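Local structure of aspartokinase 1, chloroplastic (Arabidopsis thaliana, 2CDQ) at residues L137-S145 with K221-G229; T342-R350 with L408-L416. The protein catalyses the ATP-dependent phosphorylation of L-aspartate to 4-phospho-L-aspartate, the first step of lysine, threonine, methionine and isoleucine synthesis. All coordinates share one frame; numbering follows the deposited sequence.

Contact 1. Residues L137-S145 with K221-G229; sequences LRTRDYLVS and KTGAVTTLG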
loop_
_atom_site.group_PDB
_atom_site.type_symbol
_atom_site.label_atom_id
_atom_site.label_comp_id
_atom_site.label_asym_id
_atom_site.label_seq_id
_atom_site.Cartn_x
_atom_site.Cartn_y
_atom_site.Cartn_z
ATOM N N LEU A 137 -19.951 -21.055 -14.326
ATOM C CA LEU A 137 -18.550 -20.936 -14.749
ATOM C C LEU A 137 -18.061 -22.209 -15.443
ATOM O O LEU A 137 -17.197 -22.148 -16.313
ATOM C CB LEU A 137 -17.627 -20.567 -13.571
ATOM C CG LEU A 137 -17.988 -19.416 -12.611
ATOM C CD1 LEU A 137 -16.854 -19.195 -11.604
ATOM C CD2 LEU A 137 -18.322 -18.104 -13.339
ATOM N N ARG A 138 -18.620 -23.354 -15.062
ATOM C CA ARG A 138 -18.346 -24.610 -15.761
ATOM C C ARG A 138 -18.801 -24.535 -17.231
ATOM O O ARG A 138 -18.068 -24.957 -18.133
ATOM C CB ARG A 138 -19.014 -25.789 -15.039
ATOM C CG ARG A 138 -18.715 -27.156 -15.645
ATOM C CD ARG A 138 -19.784 -28.177 -15.285
ATOM N NE ARG A 138 -19.420 -29.526 -15.730
ATOM C CZ ARG A 138 -18.923 -30.482 -14.941
ATOM N NH1 ARG A 138 -18.721 -30.261 -13.643
ATOM N NH2 ARG A 138 -18.627 -31.670 -15.452
ATOM N N THR A 139 -20.000 -23.998 -17.463
ATOM C CA THR A 139 -20.541 -23.870 -18.815
ATOM C C THR A 139 -19.746 -22.827 -19.586
ATOM O O THR A 139 -19.402 -23.027 -20.755
ATOM C CB THR A 139 -22.045 -23.487 -18.808
ATOM O OG1 THR A 139 -22.797 -24.496 -18.118
ATOM C CG2 THR A 139 -22.581 -23.350 -20.231
ATOM N N ARG A 140 -19.450 -21.723 -18.905
ATOM C CA ARG A 140 -18.697 -20.610 -19.468
ATOM C C ARG A 140 -17.383 -21.097 -20.078
ATOM O O ARG A 140 -17.016 -20.684 -21.179
ATOM C CB ARG A 140 -18.453 -19.552 -18.385
ATOM C CG ARG A 140 -18.021 -18.188 -18.902
ATOM C CD ARG A 140 -17.879 -17.164 -17.767
ATOM N NE ARG A 140 -19.183 -16.674 -17.315
ATOM C CZ ARG A 140 -19.708 -15.500 -17.658
ATOM N NH1 ARG A 140 -19.038 -14.671 -18.452
ATOM N NH2 ARG A 140 -20.905 -15.150 -17.201
ATOM N N ASP A 141 -16.697 -21.995 -19.374
ATOM C CA ASP A 141 -15.476 -22.608 -19.891
ATOM C C ASP A 141 -15.709 -23.471 -21.128
ATOM O O ASP A 141 -14.903 -23.454 -22.062
ATOM C CB ASP A 141 -14.785 -23.435 -18.814
ATOM C CG ASP A 141 -13.717 -22.656 -18.085
ATOM O OD1 ASP A 141 -13.801 -21.413 -18.040
ATOM O OD2 ASP A 141 -12.787 -23.295 -17.560
ATOM N N TYR A 142 -16.807 -24.226 -21.129
ATOM C CA TYR A 142 -17.152 -25.062 -22.273
ATOM C C TYR A 142 -17.462 -24.188 -23.486
ATOM O O TYR A 142 -16.943 -24.424 -24.576
ATOM C CB TYR A 142 -18.327 -25.994 -21.936
ATOM C CG TYR A 142 -18.669 -26.981 -23.035
ATOM C CD1 TYR A 142 -17.819 -28.049 -23.333
ATOM C CD2 TYR A 142 -19.845 -26.849 -23.771
ATOM C CE1 TYR A 142 -18.128 -28.956 -24.348
ATOM C CE2 TYR A 142 -20.167 -27.746 -24.782
ATOM C CZ TYR A 142 -19.304 -28.796 -25.068
ATOM O OH TYR A 142 -19.622 -29.687 -26.073
ATOM N N LEU A 143 -18.287 -23.164 -23.265
ATOM C CA LEU A 143 -18.678 -22.204 -24.292
ATOM C C LEU A 143 -17.454 -21.629 -25.015
ATOM O O LEU A 143 -17.330 -21.775 -26.238
ATOM C CB LEU A 143 -19.508 -21.081 -23.663
ATOM C CG LEU A 143 -20.614 -20.338 -24.423
ATOM C CD1 LEU A 143 -21.019 -19.104 -23.641
ATOM C CD2 LEU A 143 -20.218 -19.928 -25.826
ATOM N N VAL A 144 -16.539 -21.008 -24.270
ATOM C CA VAL A 144 -15.371 -20.385 -24.901
ATOM C C VAL A 144 -14.416 -21.393 -25.563
ATOM O O VAL A 144 -13.641 -21.010 -26.442
ATOM C CB VAL A 144 -14.586 -19.395 -23.967
ATOM C CG1 VAL A 144 -15.521 -18.646 -23.035
ATOM C CG2 VAL A 144 -13.509 -20.098 -23.185
ATOM N N SER A 145 -14.484 -22.667 -25.162
ATOM C CA SER A 145 -13.598 -23.699 -25.717
ATOM C C SER A 145 -13.813 -23.884 -27.221
ATOM O O SER A 145 -12.893 -24.266 -27.944
ATOM C CB SER A 145 -13.741 -25.036 -24.972
ATOM O OG SER A 145 -14.863 -25.797 -25.411
ATOM N N LYS A 221 -10.688 -33.841 -11.431
ATOM C CA LYS A 221 -11.774 -34.683 -10.919
ATOM C C LYS A 221 -13.149 -34.489 -11.580
ATOM O O LYS A 221 -14.090 -35.229 -11.282
ATOM C CB LYS A 221 -11.858 -34.605 -9.384
ATOM C CG LYS A 221 -12.017 -33.201 -8.790
ATOM C CD LYS A 221 -11.668 -33.186 -7.296
ATOM C CE LYS A 221 -12.634 -34.046 -6.470
ATOM N NZ LYS A 221 -12.174 -34.256 -5.070
ATOM N N THR A 222 -13.264 -33.514 -12.477
ATOM C CA THR A 222 -14.494 -33.344 -13.261
ATOM C C THR A 222 -14.346 -33.944 -14.651
ATOM O O THR A 222 -15.331 -34.367 -15.263
ATOM C CB THR A 222 -14.900 -31.861 -13.427
ATOM O OG1 THR A 222 -13.745 -31.083 -13.768
ATOM C CG2 THR A 222 -15.531 -31.315 -12.153
ATOM N N GLY A 223 -13.108 -33.966 -15.143
ATOM C CA GLY A 223 -12.813 -34.365 -16.519
ATOM C C GLY A 223 -13.317 -33.346 -17.525
ATOM O O GLY A 223 -13.260 -33.582 -18.728
ATOM N N ALA A 224 -13.795 -32.207 -17.018
ATOM C CA ALA A 224 -14.465 -31.181 -17.819
ATOM C C ALA A 224 -13.508 -30.118 -18.386
ATOM O O ALA A 224 -12.452 -29.836 -17.805
ATOM C CB ALA A 224 -15.582 -30.524 -17.002
ATOM N N VAL A 225 -13.894 -29.537 -19.522
ATOM C CA VAL A 225 -13.070 -28.549 -20.218
ATOM C C VAL A 225 -12.844 -27.314 -19.348
ATOM O O VAL A 225 -13.767 -26.807 -18.703
ATOM C CB VAL A 225 -13.678 -28.142 -21.587
ATOM C CG1 VAL A 225 -12.715 -27.251 -22.354
ATOM C CG2 VAL A 225 -14.020 -29.384 -22.418
ATOM N N THR A 226 -11.606 -26.839 -19.344
ATOM C CA THR A 226 -11.189 -25.763 -18.464
ATOM C C THR A 226 -10.391 -24.698 -19.223
ATOM O O THR A 226 -9.638 -25.029 -20.136
ATOM C CB THR A 226 -10.358 -26.354 -17.299
ATOM O OG1 THR A 226 -11.222 -26.612 -16.187
ATOM C CG2 THR A 226 -9.263 -25.414 -16.859
ATOM N N THR A 227 -10.567 -23.429 -18.851
ATOM C CA THR A 227 -9.715 -22.347 -19.366
ATOM C C THR A 227 -8.659 -21.946 -18.344
ATOM O O THR A 227 -8.910 -21.977 -17.143
ATOM C CB THR A 227 -10.508 -21.094 -19.804
ATOM O OG1 THR A 227 -11.254 -20.577 -18.698
ATOM C CG2 THR A 227 -11.445 -21.423 -20.939
ATOM N N LEU A 228 -7.486 -21.553 -18.833
ATOM C CA LEU A 228 -6.313 -21.343 -17.978
ATOM C C LEU A 228 -6.244 -19.980 -17.273
ATOM O O LEU A 228 -5.235 -19.659 -16.642
ATOM C CB LEU A 228 -5.025 -21.609 -18.773
ATOM C CG LEU A 228 -4.916 -22.966 -19.484
ATOM C CD1 LEU A 228 -3.681 -23.033 -20.359
ATOM C CD2 LEU A 228 -4.937 -24.130 -18.504
ATOM N N GLY A 229 -7.323 -19.199 -17.363
ATOM C CA GLY A 229 -7.390 -17.869 -16.757
ATOM C C GLY A 229 -6.494 -16.890 -17.487
ATOM O O GLY A 229 -6.149 -17.106 -18.650
#

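Contact 2. Residues T342-R350 with L408-L416; sequences TMLDIASTR and LEKIAVVNL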
loop_
_atom_site.group_PDB
_atom_site.type_symbol
_atom_site.label_atom_id
_atom_site.label_comp_id
_atom_site.label_asym_id
_atom_site.label_seq_id
_atom_site.Cartn_x
_atom_site.Cartn_y
_atom_site.Cartn_z
ATOM N N THR A 342 -9.906 4.355 -11.267
ATOM C CA THR A 342 -10.654 4.891 -10.149
ATOM C C THR A 342 -9.790 4.796 -8.899
ATOM O O THR A 342 -9.286 3.720 -8.565
ATOM C CB THR A 342 -11.961 4.111 -9.970
ATOM O OG1 THR A 342 -12.758 4.264 -11.152
ATOM C CG2 THR A 342 -12.742 4.602 -8.752
ATOM N N MET A 343 -9.614 5.931 -8.225
ATOM C CA MET A 343 -8.787 6.008 -7.024
ATOM C C MET A 343 -9.636 6.235 -5.786
ATOM O O MET A 343 -10.592 7.013 -5.818
ATOM C CB MET A 343 -7.740 7.121 -7.159
ATOM C CG MET A 343 -6.984 7.436 -5.872
ATOM S SD MET A 343 -5.554 8.511 -6.091
ATOM C CE MET A 343 -6.314 10.087 -6.478
ATOM N N LEU A 344 -9.278 5.549 -4.701
ATOM C CA LEU A 344 -9.945 5.719 -3.410
ATOM C C LEU A 344 -8.982 6.179 -2.337
ATOM O O LEU A 344 -7.843 5.720 -2.285
ATOM C CB LEU A 344 -10.636 4.430 -2.956
ATOM C CG LEU A 344 -11.986 4.134 -3.610
ATOM C CD1 LEU A 344 -11.800 3.087 -4.682
ATOM C CD2 LEU A 344 -12.985 3.659 -2.577
ATOM N N ASP A 345 -9.455 7.086 -1.486
ATOM C CA ASP A 345 -8.688 7.575 -0.344
ATOM C C ASP A 345 -9.416 7.248 0.958
ATOM O O ASP A 345 -10.601 7.550 1.113
ATOM C CB ASP A 345 -8.458 9.081 -0.472
ATOM C CG ASP A 345 -7.632 9.650 0.665
ATOM O OD1 ASP A 345 -6.557 9.092 0.976
ATOM O OD2 ASP A 345 -8.057 10.673 1.242
ATOM N N ILE A 346 -8.701 6.626 1.888
ATOM C CA ILE A 346 -9.292 6.140 3.131
ATOM C C ILE A 346 -8.509 6.707 4.319
ATOM O O ILE A 346 -7.425 6.213 4.646
ATOM C CB ILE A 346 -9.303 4.581 3.160
ATOM C CG1 ILE A 346 -10.137 4.026 2.004
ATOM C CG2 ILE A 346 -9.828 4.041 4.486
ATOM C CD1 ILE A 346 -9.727 2.646 1.573
ATOM N N ALA A 347 -9.056 7.741 4.960
ATOM C CA ALA A 347 -8.350 8.437 6.045
ATOM C C ALA A 347 -8.961 8.223 7.421
ATOM O O ALA A 347 -10.164 8.390 7.601
ATOM C CB ALA A 347 -8.247 9.928 5.750
ATOM N N SER A 348 -8.119 7.861 8.385
ATOM C CA SER A 348 -8.533 7.746 9.785
ATOM C C SER A 348 -7.364 8.012 10.730
ATOM O O SER A 348 -6.261 7.526 10.502
ATOM C CB SER A 348 -9.133 6.361 10.066
ATOM O OG SER A 348 -9.466 6.211 11.439
ATOM N N THR A 349 -7.611 8.775 11.793
ATOM C CA THR A 349 -6.582 9.057 12.804
ATOM C C THR A 349 -6.256 7.813 13.648
ATOM O O THR A 349 -5.199 7.739 14.279
ATOM C CB THR A 349 -6.996 10.227 13.746
ATOM O OG1 THR A 349 -8.158 9.862 14.503
ATOM C CG2 THR A 349 -7.277 11.509 12.953
ATOM N N ARG A 350 -7.173 6.845 13.633
ATOM C CA ARG A 350 -7.091 5.643 14.466
ATOM C C ARG A 350 -6.115 4.581 13.968
ATOM O O ARG A 350 -5.673 3.738 14.750
ATOM C CB ARG A 350 -8.472 4.996 14.607
ATOM C CG ARG A 350 -9.472 5.769 15.445
ATOM C CD ARG A 350 -10.639 4.864 15.795
ATOM N NE ARG A 350 -11.869 5.617 16.032
ATOM C CZ ARG A 350 -12.220 6.140 17.203
ATOM N NH1 ARG A 350 -11.431 6.008 18.265
ATOM N NH2 ARG A 350 -13.366 6.801 17.312
ATOM N N LEU A 408 -16.693 1.268 3.633
ATOM C CA LEU A 408 -15.479 1.912 4.124
ATOM C C LEU A 408 -15.800 3.100 5.038
ATOM O O LEU A 408 -15.044 3.398 5.974
ATOM C CB LEU A 408 -14.594 2.364 2.955
ATOM C CG LEU A 408 -13.882 1.308 2.099
ATOM C CD1 LEU A 408 -13.326 1.948 0.844
ATOM C CD2 LEU A 408 -12.777 0.594 2.864
ATOM N N GLU A 409 -16.931 3.755 4.774
ATOM C CA GLU A 409 -17.334 4.958 5.506
ATOM C C GLU A 409 -17.721 4.662 6.960
ATOM O O GLU A 409 -17.890 5.579 7.764
ATOM C CB GLU A 409 -18.468 5.661 4.761
ATOM C CG GLU A 409 -18.299 7.166 4.642
ATOM C CD GLU A 409 -18.769 7.706 3.296
ATOM O OE1 GLU A 409 -18.042 8.537 2.705
ATOM O OE2 GLU A 409 -19.857 7.299 2.822
ATOM N N LYS A 410 -17.848 3.374 7.282
ATOM C CA LYS A 410 -18.128 2.917 8.645
ATOM C C LYS A 410 -16.883 2.982 9.523
ATOM O O LYS A 410 -16.992 3.121 10.742
ATOM C CB LYS A 410 -18.662 1.482 8.645
ATOM C CG LYS A 410 -19.980 1.284 7.916
ATOM C CD LYS A 410 -20.448 -0.160 8.038
ATOM C CE LYS A 410 -21.769 -0.393 7.307
ATOM N NZ LYS A 410 -22.322 -1.751 7.582
ATOM N N ILE A 411 -15.703 2.876 8.910
ATOM C CA ILE A 411 -14.443 2.891 9.666
ATOM C C ILE A 411 -13.532 4.083 9.372
ATOM O O ILE A 411 -12.570 4.314 10.112
ATOM C CB ILE A 411 -13.632 1.573 9.506
ATOM C CG1 ILE A 411 -13.383 1.261 8.028
ATOM C CG2 ILE A 411 -14.327 0.418 10.227
ATOM C CD1 ILE A 411 -12.290 0.231 7.795
ATOM N N ALA A 412 -13.831 4.833 8.308
ATOM C CA ALA A 412 -12.982 5.961 7.889
ATOM C C ALA A 412 -13.712 7.076 7.125
ATOM O O ALA A 412 -14.909 6.969 6.835
ATOM C CB ALA A 412 -11.803 5.453 7.068
ATOM N N VAL A 413 -12.976 8.152 6.828
ATOM C CA VAL A 413 -13.433 9.190 5.903
ATOM C C VAL A 413 -12.912 8.829 4.516
ATOM O O VAL A 413 -11.695 8.737 4.297
ATOM C CB VAL A 413 -12.955 10.612 6.294
ATOM C CG1 VAL A 413 -13.499 11.641 5.310
ATOM C CG2 VAL A 413 -13.385 10.968 7.713
ATOM N N VAL A 414 -13.846 8.632 3.586
ATOM C CA VAL A 414 -13.556 8.053 2.276
ATOM C C VAL A 414 -13.777 9.056 1.147
ATOM O O VAL A 414 -14.717 9.850 1.188
ATOM C CB VAL A 414 -14.429 6.797 2.030
ATOM C CG1 VAL A 414 -13.893 5.976 0.861
ATOM C CG2 VAL A 414 -14.495 5.938 3.289
ATOM N N ASN A 415 -12.897 9.013 0.146
ATOM C CA ASN A 415 -13.026 9.836 -1.056
ATOM C C ASN A 415 -12.794 9.042 -2.332
ATOM O O ASN A 415 -11.752 8.399 -2.487
ATOM C CB ASN A 415 -12.058 11.019 -1.016
ATOM C CG ASN A 415 -12.690 12.274 -0.451
ATOM O OD1 ASN A 415 -13.174 12.291 0.682
ATOM N ND2 ASN A 415 -12.679 13.340 -1.240
ATOM N N LEU A 416 -13.767 9.088 -3.240
ATOM C CA LEU A 416 -13.649 8.424 -4.541
ATOM C C LEU A 416 -13.309 9.438 -5.629
ATOM O O LEU A 416 -13.925 10.505 -5.713
ATOM C CB LEU A 416 -14.946 7.685 -4.891
ATOM C CG LEU A 416 -14.887 6.588 -5.959
ATOM C CD1 LEU A 416 -15.969 5.561 -5.716
ATOM C CD2 LEU A 416 -15.009 7.150 -7.364
HETATM O O HOH W 1 -11.532 3.837 12.817
#

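Contact 1. Residues L137-S145 with K221-G229
Arg138 reaches Ala224 with the far end of its side chain. Its CG lies anti to the backbone N (chi1 -176°) and the chain stays extended to NE, which carries the guanidinium out from the helix to the loop ahead of strand 225-227. There one guanidinium face receives the methyl of Ala224, whose CB is 3.6 Å from Arg138 NH2, toward the rim of the group. Thr222 brings CG2 obliquely to within 3.7 Å of Arg138 NH1, while its hydroxyl is engaged by Asp180.

One turn on, Asp141 supplies the polar centre of the contact, gripping Thr227 with both carboxylate oxygens. The Thr227 hydroxyl donates from OG1 to Asp141 OD1 at 2.8 Å, and the backbone N of the same residue donates to Asp141 OD2 at 2.6 Å. Both donors stand above the carboxylate plane, the hydroxyl by 45° and the amide by 61°. The buried carboxylate thus holds a threonine by side chain and main chain together.

Tyr142 meets Val225 with the edge of its ring, CD1 lying 4.1 Å from Val225 CG2, while its hydroxyl is bonded to Glu121. Val144 turns CG2 onto the methyl CG2 of Thr227, the two side chains crossing at about a right angle. Ser145 sets CB against Val225 CG1 at 3.6 Å; its OG turns back to Tyr142 O, 2.6 Å away, on a carbonyl lone pair.

Segment 137-145 crosses strand 225-227 almost perpendicularly, joining a helix to a short strand of the mixed sheet of the amino acid kinase domain, close to Glu148 of the same helix, which binds substrate. Leu143 and Val144 are covered by helix 69-80 and Tyr142 leans on helix 113-132, while strand 209-219 pairs with 225-227 and touches Ser145.

Contact 2. Residues T342-R350 with L408-L416
Ser348 and Ile411 come together beside a water that lies in the plane of the Arg350 guanidinium, at its edge. This water donates to Ile411 O at 2.9 Å and is only weakly linked to Ser348 OG, whose stronger partner is a bound tartrate, probably from the crystallisation liquor. Among the flat peptide groups, the Asp345-Asn415 pair exchanges two bonds with each donor in the plane of the carbonyl it meets: Asp345 N to Asn415 O at 2.8 Å and the return bond from Asn415 N to Asp345 O at 2.9 Å. In the second hydrogen-bonded pair, Ala347 N is tilted 21° from the carbonyl plane of Val413, and Val413 N 17° from that of Ala347.

On the face bearing Leu344, Ile346, Val414 and Leu416, the side chains are apolar. Leu408, from helix 398-408, sets CD1 against Ile346 CD1 at 3.7 Å and Leu344 CD2 at 3.8 Å, crossing both roughly at right angles. Because Ile346 CG2 stands anti to the backbone N, it reaches Ala412 CB at 3.5 Å. The other face carries Asp345, which salt-bridges Lys459 of the second subunit and accepts a bond from Ser383.

Antiparallel pairing of the first and last strands, with helices 357-367 and 398-408 packed over the apolar face, fits the beta-alpha-beta-beta-alpha-beta topology of the ferredoxin-like ACT domain, here the first of the regulatory pair.

From the N terminus the chain passes two strands and four helices before helix 137-161, then runs through strand 166-169 and helix 191-205 and along strand 209-219 before strand 225-227 returns to the helix; contact 1 closes that excursion within the amino acid kinase domain. Only afterwards does contact 2 open. Its loop takes in helix 357-367, the hairpin of 372-378 and 381-386, and helix 398-408, so its closure completes one ACT sheet. The two loops follow in series, neither nesting nor crossing. Each ties together its own domain, one catalytic, the other regulatory; their centres lie 39 Å apart and their nearest atoms about 21 Å apart.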